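Local atomic coordinates of glycerol-3-phosphate dehydrogenase [NAD(+)] (Dunaliella salina, PDB entry 6IUY), a protein that probably catalyses the NAD-dependent interconversion of sn-glycerol 3-phosphate and dihydroxyacetone phosphate, and also carries a magnesium-binding haloacid dehalogenase-like phosphatase domain. Residues Gly381-Ala386 with Ser393-Arg398; Gly461-Ile466 with Asp569-Ile574; Ser486-Gly491 with Asp519-Ser524; Arg496-Phe501 with Glu573-Arg578. All blocks are in the same frame, centred on the assembly; numbering follows the deposited sequence.

Contact 1 of 4, residues Gly381-Ala386 with Ser393-Arg398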
loop_
_atom_site.group_PDB
_atom_site.type_symbol
_atom_site.label_atom_id
_atom_site.label_comp_id
_atom_site.label_asym_id
_atom_site.label_seq_id
_atom_site.Cartn_x
_atom_site.Cartn_y
_atom_site.Cartn_z
ATOM N N GLY A 381 -19.348 -3.668 -5.979
ATOM C CA GLY A 381 -20.570 -3.902 -5.231
ATOM C C GLY A 381 -20.584 -5.363 -4.839
ATOM O O GLY A 381 -19.763 -6.175 -5.317
ATOM N N MET A 382 -21.501 -5.711 -3.954
ATOM C CA MET A 382 -21.583 -7.085 -3.491
ATOM C C MET A 382 -23.019 -7.478 -3.214
ATOM O O MET A 382 -23.902 -6.618 -3.102
ATOM C CB MET A 382 -20.746 -7.283 -2.225
ATOM C CG MET A 382 -21.264 -6.533 -1.000
ATOM S SD MET A 382 -20.511 -7.165 0.515
ATOM C CE MET A 382 -21.138 -6.004 1.706
ATOM N N ARG A 383 -23.260 -8.779 -3.101
ATOM C CA ARG A 383 -24.532 -9.240 -2.575
ATOM C C ARG A 383 -24.293 -9.817 -1.198
ATOM O O ARG A 383 -23.277 -10.479 -0.961
ATOM C CB ARG A 383 -25.190 -10.293 -3.497
ATOM C CG ARG A 383 -26.622 -10.668 -3.044
ATOM C CD ARG A 383 -27.294 -11.680 -3.976
ATOM N NE ARG A 383 -26.866 -13.048 -3.689
ATOM C CZ ARG A 383 -27.650 -13.992 -3.179
ATOM N NH1 ARG A 383 -27.161 -15.204 -2.953
ATOM N NH2 ARG A 383 -28.924 -13.732 -2.909
ATOM N N VAL A 384 -25.217 -9.580 -0.283
ATOM C CA VAL A 384 -25.125 -10.218 1.015
ATOM C C VAL A 384 -25.766 -11.602 0.969
ATOM O O VAL A 384 -26.937 -11.742 0.642
ATOM C CB VAL A 384 -25.800 -9.389 2.106
ATOM C CG1 VAL A 384 -25.552 -10.021 3.469
ATOM C CG2 VAL A 384 -25.271 -7.967 2.070
ATOM N N ARG A 385 -24.993 -12.621 1.314
ATOM C CA ARG A 385 -25.458 -13.998 1.267
ATOM C C ARG A 385 -24.969 -14.744 2.494
ATOM O O ARG A 385 -23.805 -14.597 2.882
ATOM C CB ARG A 385 -24.962 -14.683 -0.004
ATOM C CG ARG A 385 -25.110 -16.179 0.002
ATOM C CD ARG A 385 -24.244 -16.796 -1.067
ATOM N NE ARG A 385 -23.912 -18.173 -0.727
ATOM C CZ ARG A 385 -24.583 -19.229 -1.166
ATOM N NH1 ARG A 385 -25.621 -19.058 -1.977
ATOM N NH2 ARG A 385 -24.210 -20.452 -0.803
ATOM N N ALA A 386 -25.849 -15.533 3.110
ATOM C CA ALA A 386 -25.482 -16.299 4.305
ATOM C C ALA A 386 -24.720 -15.441 5.299
ATOM O O ALA A 386 -23.643 -15.827 5.753
ATOM C CB ALA A 386 -24.643 -17.512 3.926
ATOM N N SER A 393 -17.439 -11.605 -8.685
ATOM C CA SER A 393 -16.702 -12.724 -9.247
ATOM C C SER A 393 -17.099 -14.034 -8.554
ATOM O O SER A 393 -17.118 -15.090 -9.183
ATOM C CB SER A 393 -15.197 -12.498 -9.151
ATOM O OG SER A 393 -14.692 -12.996 -7.925
ATOM N N GLN A 394 -17.446 -13.969 -7.272
ATOM C CA GLN A 394 -17.886 -15.174 -6.587
ATOM C C GLN A 394 -19.294 -15.524 -7.038
ATOM O O GLN A 394 -19.679 -16.687 -7.035
ATOM C CB GLN A 394 -17.850 -15.011 -5.063
ATOM C CG GLN A 394 -16.523 -14.488 -4.496
ATOM C CD GLN A 394 -16.619 -14.191 -3.006
ATOM O OE1 GLN A 394 -17.409 -13.351 -2.571
ATOM N NE2 GLN A 394 -15.840 -14.908 -2.215
ATOM N N MET A 395 -20.061 -14.509 -7.419
ATOM C CA MET A 395 -21.432 -14.701 -7.863
ATOM C C MET A 395 -21.449 -15.404 -9.211
ATOM O O MET A 395 -22.263 -16.291 -9.450
ATOM C CB MET A 395 -22.154 -13.361 -7.956
ATOM C CG MET A 395 -23.551 -13.460 -8.513
ATOM S SD MET A 395 -24.251 -11.829 -8.821
ATOM C CE MET A 395 -24.370 -11.189 -7.161
ATOM N N VAL A 396 -20.524 -15.018 -10.081
ATOM C CA VAL A 396 -20.455 -15.587 -11.410
ATOM C C VAL A 396 -20.028 -17.046 -11.364
ATOM O O VAL A 396 -20.591 -17.897 -12.064
ATOM C CB VAL A 396 -19.498 -14.795 -12.294
ATOM C CG1 VAL A 396 -19.148 -15.593 -13.555
ATOM C CG2 VAL A 396 -20.118 -13.449 -12.639
ATOM N N SER A 397 -19.044 -17.337 -10.524
ATOM C CA SER A 397 -18.550 -18.700 -10.376
ATOM C C SER A 397 -19.623 -19.625 -9.822
ATOM O O SER A 397 -19.877 -20.688 -10.369
ATOM C CB SER A 397 -17.314 -18.727 -9.466
ATOM O OG SER A 397 -16.218 -18.093 -10.105
ATOM N N ARG A 398 -20.253 -19.216 -8.732
ATOM C CA ARG A 398 -21.245 -20.050 -8.095
ATOM C C ARG A 398 -22.464 -20.315 -8.986
ATOM O O ARG A 398 -22.962 -21.431 -9.035
ATOM C CB ARG A 398 -21.695 -19.421 -6.777
ATOM C CG ARG A 398 -22.891 -20.135 -6.152
ATOM C CD ARG A 398 -23.194 -19.598 -4.770
ATOM N NE ARG A 398 -22.068 -19.820 -3.865
ATOM C CZ ARG A 398 -21.906 -20.924 -3.142
ATOM N NH1 ARG A 398 -22.803 -21.901 -3.220
ATOM N NH2 ARG A 398 -20.852 -21.051 -2.346
#
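Strand 382-385 of a two-stranded antiparallel hairpin faces helix 392-400, which follows that hairpin directly in the chain, and the two meet through Arg383 with Met395 and Arg385 with Arg398. In the inner pair, the methyl CE of Met395 stops 3.9 Å from CB of Arg383; the guanidinium of Arg383 turns elsewhere, with NE hydrogen-bonded to OE1 of Gln390 on the partner strand. The outer pair is a stack of two guanidinium groups arriving from opposite directions. Their centres are 3.7 Å apart and their planes 22° apart, so the faces overlap, though offset: NH2 of Arg385 lies 3.3 Å from CZ of Arg398, displaced toward its rim. Arg385 reaches across on a chain extended from CG to NE, whereas Arg398 bends at chi3 (-62°) to present its face. With Arg385 cut back to alanine, the Arg398 guanidinium is likely to lose its stacking mate and turn more easily. NH2 of Arg385 and NH1 of Arg398 are 3.1 Å apart, but both are donors and form no bond. The outer pair thus trades the gain of flat contact against like charge, a cost that solvent around the exposed Arg398 would be expected to soften.

Contact 2 of 4, residues Gly461-Ile466 with Asp569-Ile574. With 13P (1,3-dihydroxyacetonephosphate), chain D.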
loop_
_atom_site.group_PDB
_atom_site.type_symbol
_atom_site.label_atom_id
_atom_site.label_comp_id
_atom_site.label_asym_id
_atom_site.label_seq_id
_atom_site.Cartn_x
_atom_site.Cartn_y
_atom_site.Cartn_z
ATOM N N GLY A 461 -11.824 -2.747 -4.716
ATOM C CA GLY A 461 -12.696 -2.066 -5.654
ATOM C C GLY A 461 -14.086 -1.790 -5.093
ATOM O O GLY A 461 -14.624 -0.721 -5.309
ATOM N N THR A 462 -14.658 -2.749 -4.375
ATOM C CA THR A 462 -16.001 -2.605 -3.820
ATOM C C THR A 462 -16.076 -1.728 -2.568
ATOM O O THR A 462 -16.939 -0.876 -2.490
ATOM C CB THR A 462 -16.600 -3.994 -3.471
ATOM O OG1 THR A 462 -16.960 -4.676 -4.680
ATOM C CG2 THR A 462 -17.828 -3.863 -2.608
ATOM N N LEU A 463 -15.194 -1.940 -1.588
ATOM C CA LEU A 463 -15.270 -1.204 -0.315
ATOM C C LEU A 463 -14.902 0.273 -0.458
ATOM O O LEU A 463 -15.376 1.126 0.301
ATOM C CB LEU A 463 -14.360 -1.845 0.743
ATOM C CG LEU A 463 -14.849 -3.170 1.321
ATOM C CD1 LEU A 463 -13.928 -3.664 2.434
ATOM C CD2 LEU A 463 -16.278 -3.036 1.822
ATOM N N LYS A 464 -14.061 0.586 -1.430
ATOM C CA LYS A 464 -13.567 1.946 -1.560
ATOM C C LYS A 464 -14.672 2.958 -1.889
ATOM O O LYS A 464 -14.501 4.162 -1.654
ATOM C CB LYS A 464 -12.458 1.985 -2.614
ATOM C CG LYS A 464 -12.678 2.912 -3.767
ATOM C CD LYS A 464 -13.686 2.405 -4.737
ATOM C CE LYS A 464 -13.592 3.236 -5.990
ATOM N NZ LYS A 464 -14.807 3.246 -6.834
ATOM N N ASN A 465 -15.804 2.478 -2.413
ATOM C CA ASN A 465 -16.934 3.356 -2.715
ATOM C C ASN A 465 -17.637 3.767 -1.448
ATOM O O ASN A 465 -18.289 4.796 -1.413
ATOM C CB ASN A 465 -17.954 2.690 -3.662
ATOM C CG ASN A 465 -17.530 2.759 -5.112
ATOM O OD1 ASN A 465 -16.886 3.717 -5.534
ATOM N ND2 ASN A 465 -17.877 1.730 -5.886
ATOM N N ILE A 466 -17.543 2.953 -0.406
ATOM C CA ILE A 466 -18.030 3.407 0.898
ATOM C C ILE A 466 -17.188 4.605 1.369
ATOM O O ILE A 466 -17.732 5.641 1.736
ATOM C CB ILE A 466 -17.949 2.315 1.994
ATOM C CG1 ILE A 466 -18.793 1.091 1.640
ATOM C CG2 ILE A 466 -18.359 2.902 3.370
ATOM C CD1 ILE A 466 -18.678 -0.030 2.689
ATOM N N ASP A 569 -24.731 -0.161 2.837
ATOM C CA ASP A 569 -25.776 -0.989 3.443
ATOM C C ASP A 569 -25.394 -2.458 3.395
ATOM O O ASP A 569 -25.590 -3.181 4.364
ATOM C CB ASP A 569 -27.139 -0.783 2.756
ATOM C CG ASP A 569 -27.722 0.612 2.988
ATOM O OD1 ASP A 569 -27.226 1.350 3.874
ATOM O OD2 ASP A 569 -28.693 0.977 2.287
ATOM N N GLU A 570 -24.839 -2.915 2.282
ATOM C CA GLU A 570 -24.487 -4.331 2.195
ATOM C C GLU A 570 -23.501 -4.714 3.305
ATOM O O GLU A 570 -23.714 -5.683 4.031
ATOM C CB GLU A 570 -23.912 -4.664 0.815
ATOM C CG GLU A 570 -24.958 -4.562 -0.306
ATOM C CD GLU A 570 -24.387 -4.022 -1.623
ATOM O OE1 GLU A 570 -23.134 -4.029 -1.794
ATOM O OE2 GLU A 570 -25.199 -3.589 -2.483
ATOM N N VAL A 571 -22.437 -3.935 3.444
ATOM C CA VAL A 571 -21.443 -4.164 4.487
ATOM C C VAL A 571 -22.024 -3.996 5.896
ATOM O O VAL A 571 -21.676 -4.752 6.816
ATOM C CB VAL A 571 -20.243 -3.214 4.315
ATOM C CG1 VAL A 571 -19.333 -3.234 5.564
ATOM C CG2 VAL A 571 -19.485 -3.588 3.089
ATOM N N GLN A 572 -22.914 -3.028 6.082
ATOM C CA GLN A 572 -23.467 -2.837 7.419
ATOM C C GLN A 572 -24.300 -4.038 7.832
ATOM O O GLN A 572 -24.294 -4.432 9.000
ATOM C CB GLN A 572 -24.309 -1.567 7.508
ATOM C CG GLN A 572 -24.437 -1.056 8.942
ATOM C CD GLN A 572 -23.085 -0.751 9.552
ATOM O OE1 GLN A 572 -22.143 -0.405 8.840
ATOM N NE2 GLN A 572 -22.970 -0.896 10.868
ATOM N N GLU A 573 -25.034 -4.611 6.878
ATOM C CA GLU A 573 -25.785 -5.837 7.122
ATOM C C GLU A 573 -24.861 -6.934 7.648
ATOM O O GLU A 573 -25.135 -7.578 8.661
ATOM C CB GLU A 573 -26.474 -6.280 5.837
ATOM C CG GLU A 573 -27.578 -7.299 6.019
ATOM C CD GLU A 573 -28.232 -7.665 4.699
ATOM O OE1 GLU A 573 -28.552 -8.852 4.507
ATOM O OE2 GLU A 573 -28.423 -6.763 3.852
ATOM N N ILE A 574 -23.736 -7.121 6.974
ATOM C CA ILE A 574 -22.741 -8.076 7.444
ATOM C C ILE A 574 -22.143 -7.698 8.812
ATOM O O ILE A 574 -21.921 -8.573 9.654
ATOM C CB ILE A 574 -21.612 -8.242 6.399
ATOM C CG1 ILE A 574 -22.207 -8.750 5.075
ATOM C CG2 ILE A 574 -20.525 -9.187 6.907
ATOM C CD1 ILE A 574 -21.282 -8.635 3.893
HETATM P P 13P D . -17.725 6.399 -8.659
HETATM O O1P 13P D . -16.366 5.815 -8.359
HETATM O O2P 13P D . -17.544 7.302 -9.846
HETATM O O3P 13P D . -18.172 7.165 -7.442
HETATM O O1 13P D . -18.879 5.351 -9.010
HETATM C C1 13P D . -18.723 3.960 -8.847
HETATM C C2 13P D . -17.430 3.616 -9.508
HETATM O O2 13P D . -17.058 4.257 -10.467
HETATM C C3 13P D . -16.579 2.491 -8.991
HETATM O O3 13P D . -15.218 2.886 -9.079
#
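Val571 of helix 564-577 meets Leu463 and Ile466, one turn apart on helix 454-477, and the apolar part of the contact consists of these three buried side chains. The branch CG2 of Val571 does the touching on both counts. It lies 3.5 Å from CD2 of Leu463, tighter than usual van der Waals contact, with the two side chains crossing at about a right angle; CD1 of Ile466 comes to 3.7 Å from the same CG2. Ile466 arrives there because its CG1 is anti to the carbonyl carbon (chi1 -61°) and its chain runs on extended to CD1. Phe587 of helix 585-594 touches both Ile466 and Val571.

The polar part belongs to helix 454-477 and to bound dihydroxyacetone phosphate, whose pocket includes Lys464 and Asn465. The Asn465 amide sets ND2 3.5 Å from C3 of the ligand. NZ of Lys464 lies near the ligand's O3 and Asn465 OD1, but its modelled position is doubtful and so are those bond lengths. Were Asn465 an alanine, a gap would probably open beside C1 and C3 of the ligand, where the amide now lies. In sum, one helix carries two chemistries: apolar contact without directional bonds joins it to helix 564-577, while Lys464 and Asn465 line the dihydroxyacetone phosphate pocket.

Contact 3 of 4, residues Ser486-Gly491 with Asp519-Ser524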
loop_
_atom_site.group_PDB
_atom_site.type_symbol
_atom_site.label_atom_id
_atom_site.label_comp_id
_atom_site.label_asym_id
_atom_site.label_seq_id
_atom_site.Cartn_x
_atom_site.Cartn_y
_atom_site.Cartn_z
ATOM N N SER A 486 -7.529 12.043 6.959
ATOM C CA SER A 486 -7.905 11.121 8.024
ATOM C C SER A 486 -8.996 10.145 7.591
ATOM O O SER A 486 -8.896 8.930 7.833
ATOM C CB SER A 486 -8.371 11.888 9.253
ATOM O OG SER A 486 -7.314 12.685 9.733
ATOM N N ILE A 487 -10.036 10.664 6.951
ATOM C CA ILE A 487 -11.108 9.795 6.455
ATOM C C ILE A 487 -10.538 8.751 5.515
ATOM O O ILE A 487 -10.854 7.575 5.620
ATOM C CB ILE A 487 -12.198 10.592 5.740
ATOM C CG1 ILE A 487 -12.802 11.604 6.708
ATOM C CG2 ILE A 487 -13.288 9.644 5.186
ATOM C CD1 ILE A 487 -13.718 12.635 6.065
ATOM N N LEU A 488 -9.665 9.169 4.612
ATOM C CA LEU A 488 -9.053 8.211 3.701
ATOM C C LEU A 488 -8.144 7.205 4.418
ATOM O O LEU A 488 -8.170 5.988 4.111
ATOM C CB LEU A 488 -8.270 8.937 2.607
ATOM C CG LEU A 488 -9.174 9.080 1.360
ATOM C CD1 LEU A 488 -10.422 9.894 1.717
ATOM C CD2 LEU A 488 -8.426 9.704 0.192
ATOM N N ARG A 489 -7.347 7.703 5.361
ATOM C CA ARG A 489 -6.450 6.841 6.128
ATOM C C ARG A 489 -7.239 5.779 6.874
ATOM O O ARG A 489 -6.942 4.593 6.762
ATOM C CB ARG A 489 -5.615 7.646 7.134
ATOM C CG ARG A 489 -4.544 6.770 7.784
ATOM C CD ARG A 489 -4.258 7.129 9.216
ATOM N NE ARG A 489 -5.462 7.374 10.004
ATOM C CZ ARG A 489 -6.195 6.428 10.572
ATOM N NH1 ARG A 489 -5.871 5.156 10.408
ATOM N NH2 ARG A 489 -7.267 6.758 11.295
ATOM N N GLN A 490 -8.232 6.208 7.651
ATOM C CA GLN A 490 -9.060 5.269 8.386
ATOM C C GLN A 490 -9.813 4.323 7.424
ATOM O O GLN A 490 -9.952 3.116 7.669
ATOM C CB GLN A 490 -10.035 6.027 9.270
ATOM C CG GLN A 490 -10.959 5.140 10.093
ATOM C CD GLN A 490 -10.228 4.370 11.188
ATOM O OE1 GLN A 490 -9.116 4.727 11.594
ATOM N NE2 GLN A 490 -10.854 3.304 11.669
ATOM N N GLY A 491 -10.289 4.876 6.317
ATOM C CA GLY A 491 -10.992 4.083 5.337
ATOM C C GLY A 491 -10.120 2.996 4.765
ATOM O O GLY A 491 -10.535 1.846 4.660
ATOM N N ASP A 519 -7.272 3.621 -6.497
ATOM C CA ASP A 519 -8.720 3.712 -6.728
ATOM C C ASP A 519 -9.407 4.550 -5.646
ATOM O O ASP A 519 -10.286 5.360 -5.935
ATOM C CB ASP A 519 -9.336 2.305 -6.775
ATOM C CG ASP A 519 -10.743 2.288 -7.381
ATOM O OD1 ASP A 519 -11.224 3.363 -7.827
ATOM O OD2 ASP A 519 -11.367 1.191 -7.420
ATOM N N LEU A 520 -9.020 4.326 -4.395
ATOM C CA LEU A 520 -9.657 5.003 -3.268
ATOM C C LEU A 520 -9.499 6.527 -3.373
ATOM O O LEU A 520 -10.412 7.303 -3.036
ATOM C CB LEU A 520 -9.063 4.478 -1.959
ATOM C CG LEU A 520 -9.420 5.187 -0.662
ATOM C CD1 LEU A 520 -10.866 4.928 -0.295
ATOM C CD2 LEU A 520 -8.499 4.728 0.441
ATOM N N ILE A 521 -8.347 6.940 -3.886
ATOM C CA ILE A 521 -7.989 8.348 -4.007
ATOM C C ILE A 521 -8.755 9.019 -5.149
ATOM O O ILE A 521 -9.456 10.021 -4.940
ATOM C CB ILE A 521 -6.470 8.499 -4.236
ATOM C CG1 ILE A 521 -5.709 8.095 -2.968
ATOM C CG2 ILE A 521 -6.107 9.930 -4.642
ATOM C CD1 ILE A 521 -4.171 8.205 -3.097
ATOM N N ALA A 522 -8.623 8.457 -6.350
ATOM C CA ALA A 522 -9.347 8.954 -7.523
ATOM C C ALA A 522 -10.828 9.037 -7.250
ATOM O O ALA A 522 -11.470 10.016 -7.618
ATOM C CB ALA A 522 -9.082 8.066 -8.749
ATOM N N SER A 523 -11.383 8.025 -6.597
ATOM C CA SER A 523 -12.823 8.025 -6.334
ATOM C C SER A 523 -13.227 8.968 -5.221
ATOM O O SER A 523 -14.377 9.449 -5.183
ATOM C CB SER A 523 -13.294 6.610 -6.010
ATOM O OG SER A 523 -12.884 5.755 -7.063
ATOM N N SER A 524 -12.297 9.228 -4.303
ATOM C CA SER A 524 -12.552 10.138 -3.191
ATOM C C SER A 524 -12.372 11.573 -3.640
ATOM O O SER A 524 -12.936 12.479 -3.052
ATOM C CB SER A 524 -11.635 9.815 -2.004
ATOM O OG SER A 524 -11.943 8.523 -1.510
#
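Leu488 of helix 481-502 fits against Ser524 and Leu520 of helix 514-526, and this is the close-fitting part of the contact. Its CD1 lies 3.8 Å from OG of Ser524, and its CD2 lies 3.9 Å from CB of the same serine, so both methyls rest against the same side of the short side chain. That hydroxyl is already satisfied, since Ser524 OG hydrogen-bonds back to O of Leu520, a very short 2.5 Å in the model. Leu488 has an uncommon first torsion, chi1 -96°, consistent with some accommodation to its neighbours. Leu520 approaches the backbone instead, with CD2 3.9 Å from O of Leu488. The segment axes pass 11.1 Å apart at 144°, a roughly antiparallel pairing.

The looser side is at Ile521, whose CG1 comes only to 4.5 Å from CD2 of Leu488. It is not a solvent side, since every touching residue is buried: Ile521 of the second subunit packs on Leu488, and Tyr525 of the second subunit on Ile521. On the far side of helix 481-502, NH2 of Arg489 donates to OE1 of Gln490 at 2.8 Å, in the carbonyl plane on a lone pair, while its NE forms a salt bridge with Glu423 of the second subunit. Helix 454-477 packs against both segments, Ala471 touching Leu488 and Ser524 and Val467 touching Leu520, so three helices meet here beside the dimer interface.

Contact 4 of 4, residues Arg496-Phe501 with Glu573-Arg578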
loop_
_atom_site.group_PDB
_atom_site.type_symbol
_atom_site.label_atom_id
_atom_site.label_comp_id
_atom_site.label_asym_id
_atom_site.label_seq_id
_atom_site.Cartn_x
_atom_site.Cartn_y
_atom_site.Cartn_z
ATOM N N ARG A 496 -8.569 -2.769 4.549
ATOM C CA ARG A 496 -7.529 -3.706 4.957
ATOM C C ARG A 496 -7.992 -4.705 6.008
ATOM O O ARG A 496 -7.781 -5.900 5.872
ATOM C CB ARG A 496 -6.332 -2.919 5.496
ATOM C CG ARG A 496 -5.026 -3.684 5.447
ATOM C CD ARG A 496 -3.853 -2.769 5.690
ATOM N NE ARG A 496 -2.627 -3.513 5.973
ATOM C CZ ARG A 496 -2.015 -3.532 7.156
ATOM N NH1 ARG A 496 -2.513 -2.838 8.174
ATOM N NH2 ARG A 496 -0.892 -4.233 7.316
ATOM N N LYS A 497 -8.623 -4.202 7.059
ATOM C CA LYS A 497 -9.098 -5.028 8.161
ATOM C C LYS A 497 -10.236 -5.963 7.733
ATOM O O LYS A 497 -10.247 -7.149 8.065
ATOM C CB LYS A 497 -9.564 -4.125 9.300
ATOM C CG LYS A 497 -9.800 -4.809 10.612
ATOM C CD LYS A 497 -10.481 -3.853 11.594
ATOM C CE LYS A 497 -10.364 -4.382 13.017
ATOM N NZ LYS A 497 -11.260 -3.698 13.990
ATOM N N PHE A 498 -11.197 -5.426 6.997
ATOM C CA PHE A 498 -12.304 -6.231 6.494
ATOM C C PHE A 498 -11.790 -7.339 5.566
ATOM O O PHE A 498 -12.268 -8.471 5.596
ATOM C CB PHE A 498 -13.301 -5.326 5.769
ATOM C CG PHE A 498 -14.617 -5.970 5.484
ATOM C CD1 PHE A 498 -15.608 -5.968 6.432
ATOM C CD2 PHE A 498 -14.868 -6.553 4.248
ATOM C CE1 PHE A 498 -16.814 -6.548 6.175
ATOM C CE2 PHE A 498 -16.082 -7.131 3.985
ATOM C CZ PHE A 498 -17.055 -7.130 4.952
ATOM N N CYS A 499 -10.813 -7.011 4.735
ATOM C CA CYS A 499 -10.209 -8.022 3.867
ATOM C C CYS A 499 -9.616 -9.160 4.670
ATOM O O CYS A 499 -9.683 -10.326 4.267
ATOM C CB CYS A 499 -9.121 -7.416 2.994
ATOM S SG CYS A 499 -9.746 -6.703 1.486
ATOM N N LYS A 500 -9.029 -8.821 5.809
ATOM C CA LYS A 500 -8.428 -9.833 6.649
ATOM C C LYS A 500 -9.504 -10.599 7.428
ATOM O O LYS A 500 -9.378 -11.804 7.626
ATOM C CB LYS A 500 -7.384 -9.193 7.572
ATOM C CG LYS A 500 -6.222 -8.559 6.773
ATOM C CD LYS A 500 -5.105 -8.047 7.682
ATOM C CE LYS A 500 -4.023 -7.318 6.895
ATOM N NZ LYS A 500 -3.248 -6.436 7.811
ATOM N N PHE A 501 -10.584 -9.931 7.822
ATOM C CA PHE A 501 -11.676 -10.630 8.507
ATOM C C PHE A 501 -12.376 -11.658 7.637
ATOM O O PHE A 501 -13.000 -12.578 8.155
ATOM C CB PHE A 501 -12.740 -9.655 9.015
ATOM C CG PHE A 501 -12.439 -9.073 10.356
ATOM C CD1 PHE A 501 -11.131 -8.918 10.784
ATOM C CD2 PHE A 501 -13.465 -8.690 11.194
ATOM C CE1 PHE A 501 -10.858 -8.381 12.017
ATOM C CE2 PHE A 501 -13.192 -8.141 12.435
ATOM C CZ PHE A 501 -11.892 -7.989 12.839
ATOM N N GLU A 573 -25.034 -4.611 6.878
ATOM C CA GLU A 573 -25.785 -5.837 7.122
ATOM C C GLU A 573 -24.861 -6.934 7.648
ATOM O O GLU A 573 -25.135 -7.578 8.661
ATOM C CB GLU A 573 -26.474 -6.280 5.837
ATOM C CG GLU A 573 -27.578 -7.299 6.019
ATOM C CD GLU A 573 -28.232 -7.665 4.699
ATOM O OE1 GLU A 573 -28.552 -8.852 4.507
ATOM O OE2 GLU A 573 -28.423 -6.763 3.852
ATOM N N ILE A 574 -23.736 -7.121 6.974
ATOM C CA ILE A 574 -22.741 -8.076 7.444
ATOM C C ILE A 574 -22.143 -7.698 8.812
ATOM O O ILE A 574 -21.921 -8.573 9.654
ATOM C CB ILE A 574 -21.612 -8.242 6.399
ATOM C CG1 ILE A 574 -22.207 -8.750 5.075
ATOM C CG2 ILE A 574 -20.525 -9.187 6.907
ATOM C CD1 ILE A 574 -21.282 -8.635 3.893
ATOM N N LEU A 575 -21.899 -6.407 9.046
ATOM C CA LEU A 575 -21.314 -5.969 10.319
ATOM C C LEU A 575 -22.283 -6.226 11.462
ATOM O O LEU A 575 -21.893 -6.687 12.539
ATOM C CB LEU A 575 -20.931 -4.477 10.286
ATOM C CG LEU A 575 -19.813 -4.053 9.316
ATOM C CD1 LEU A 575 -19.378 -2.619 9.572
ATOM C CD2 LEU A 575 -18.611 -4.986 9.371
ATOM N N HIS A 576 -23.552 -5.916 11.229
ATOM C CA HIS A 576 -24.569 -6.119 12.250
ATOM C C HIS A 576 -24.685 -7.605 12.563
ATOM O O HIS A 576 -24.653 -8.018 13.725
ATOM C CB HIS A 576 -25.909 -5.558 11.786
ATOM C CG HIS A 576 -27.037 -5.835 12.726
ATOM N ND1 HIS A 576 -27.196 -5.161 13.919
ATOM C CD2 HIS A 576 -28.074 -6.703 12.646
ATOM C CE1 HIS A 576 -28.274 -5.607 14.536
ATOM N NE2 HIS A 576 -28.825 -6.545 13.785
ATOM N N ALA A 577 -24.793 -8.405 11.510
ATOM C CA ALA A 577 -24.948 -9.843 11.651
ATOM C C ALA A 577 -23.815 -10.474 12.457
ATOM O O ALA A 577 -24.067 -11.285 13.352
ATOM C CB ALA A 577 -25.045 -10.495 10.280
ATOM N N ARG A 578 -22.574 -10.107 12.146
ATOM C CA ARG A 578 -21.414 -10.698 12.802
ATOM C C ARG A 578 -21.026 -9.954 14.064
ATOM O O ARG A 578 -20.011 -10.277 14.678
ATOM C CB ARG A 578 -20.199 -10.718 11.870
ATOM C CG ARG A 578 -20.430 -11.297 10.499
ATOM C CD ARG A 578 -20.070 -12.764 10.426
ATOM N NE ARG A 578 -20.239 -13.246 9.054
ATOM C CZ ARG A 578 -19.246 -13.384 8.179
ATOM N NH1 ARG A 578 -17.999 -13.098 8.533
ATOM N NH2 ARG A 578 -19.495 -13.810 6.949
#
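Phe498 of helix 481-502 points its ring at Ile574 and Leu575 of helix 564-577. Its first torsion places CG anti to the backbone N (chi1 -167°), which sends the ring out across the gap between helices whose nearest CA atoms, those of Phe498 and Leu575, are 9.8 Å apart. CB and CG stay short of the opposing segment. Further out, CD1 lies 4.3 Å from CD2 of Leu575, and CE1 comes closer to that same methyl, at 4.0 Å. The far corner, CZ, stops 4.5 Å from CG2 of Ile574, a looser touch. Both methyls lie near the plane of the ring, so they meet its edge rather than a face. Along the other flank, CD2 of Phe498 packs on Leu463 of helix 454-477, and Met459 of that helix also touches the phenylalanine.

Leu575 reaches the ring with the end of its chain, the two side chains crossing at a slant, and its own surroundings include Trp580 and Phe584. Ile574 in turn touches Met382 and Val384 of strand 382-385. Only carbon meets carbon between the two segments, the ring of Phe498 being met by methyls of Leu575 and Ile574; the contact therefore rests on dispersion and exclusion of water, with no polar group to fix a direction.

Overall arrangement
Contacts 2, 3 and 4 are buried and lie among the helices of the C-terminal dehydrogenase region, whereas contact 1 is only partly buried and belongs to the N-terminal, NAD-binding part of the dehydrogenase. Contacts 2 and 4 share helix 564-577, their centres 9 Å apart, and join into one apolar cluster; contact 3 shares helix 481-502 with contact 4 but lies next to the second subunit. Helix 564-577 also bridges to contact 1, where Glu570 OE1 probably accepts a hydrogen bond from the backbone N of Met382. Chemistry follows place: aliphatic and aromatic carbon inside, guanidinium groups at the surface of contact 1, and polar ligand-binding residues where contacts 2 and 3 border the substrate pocket.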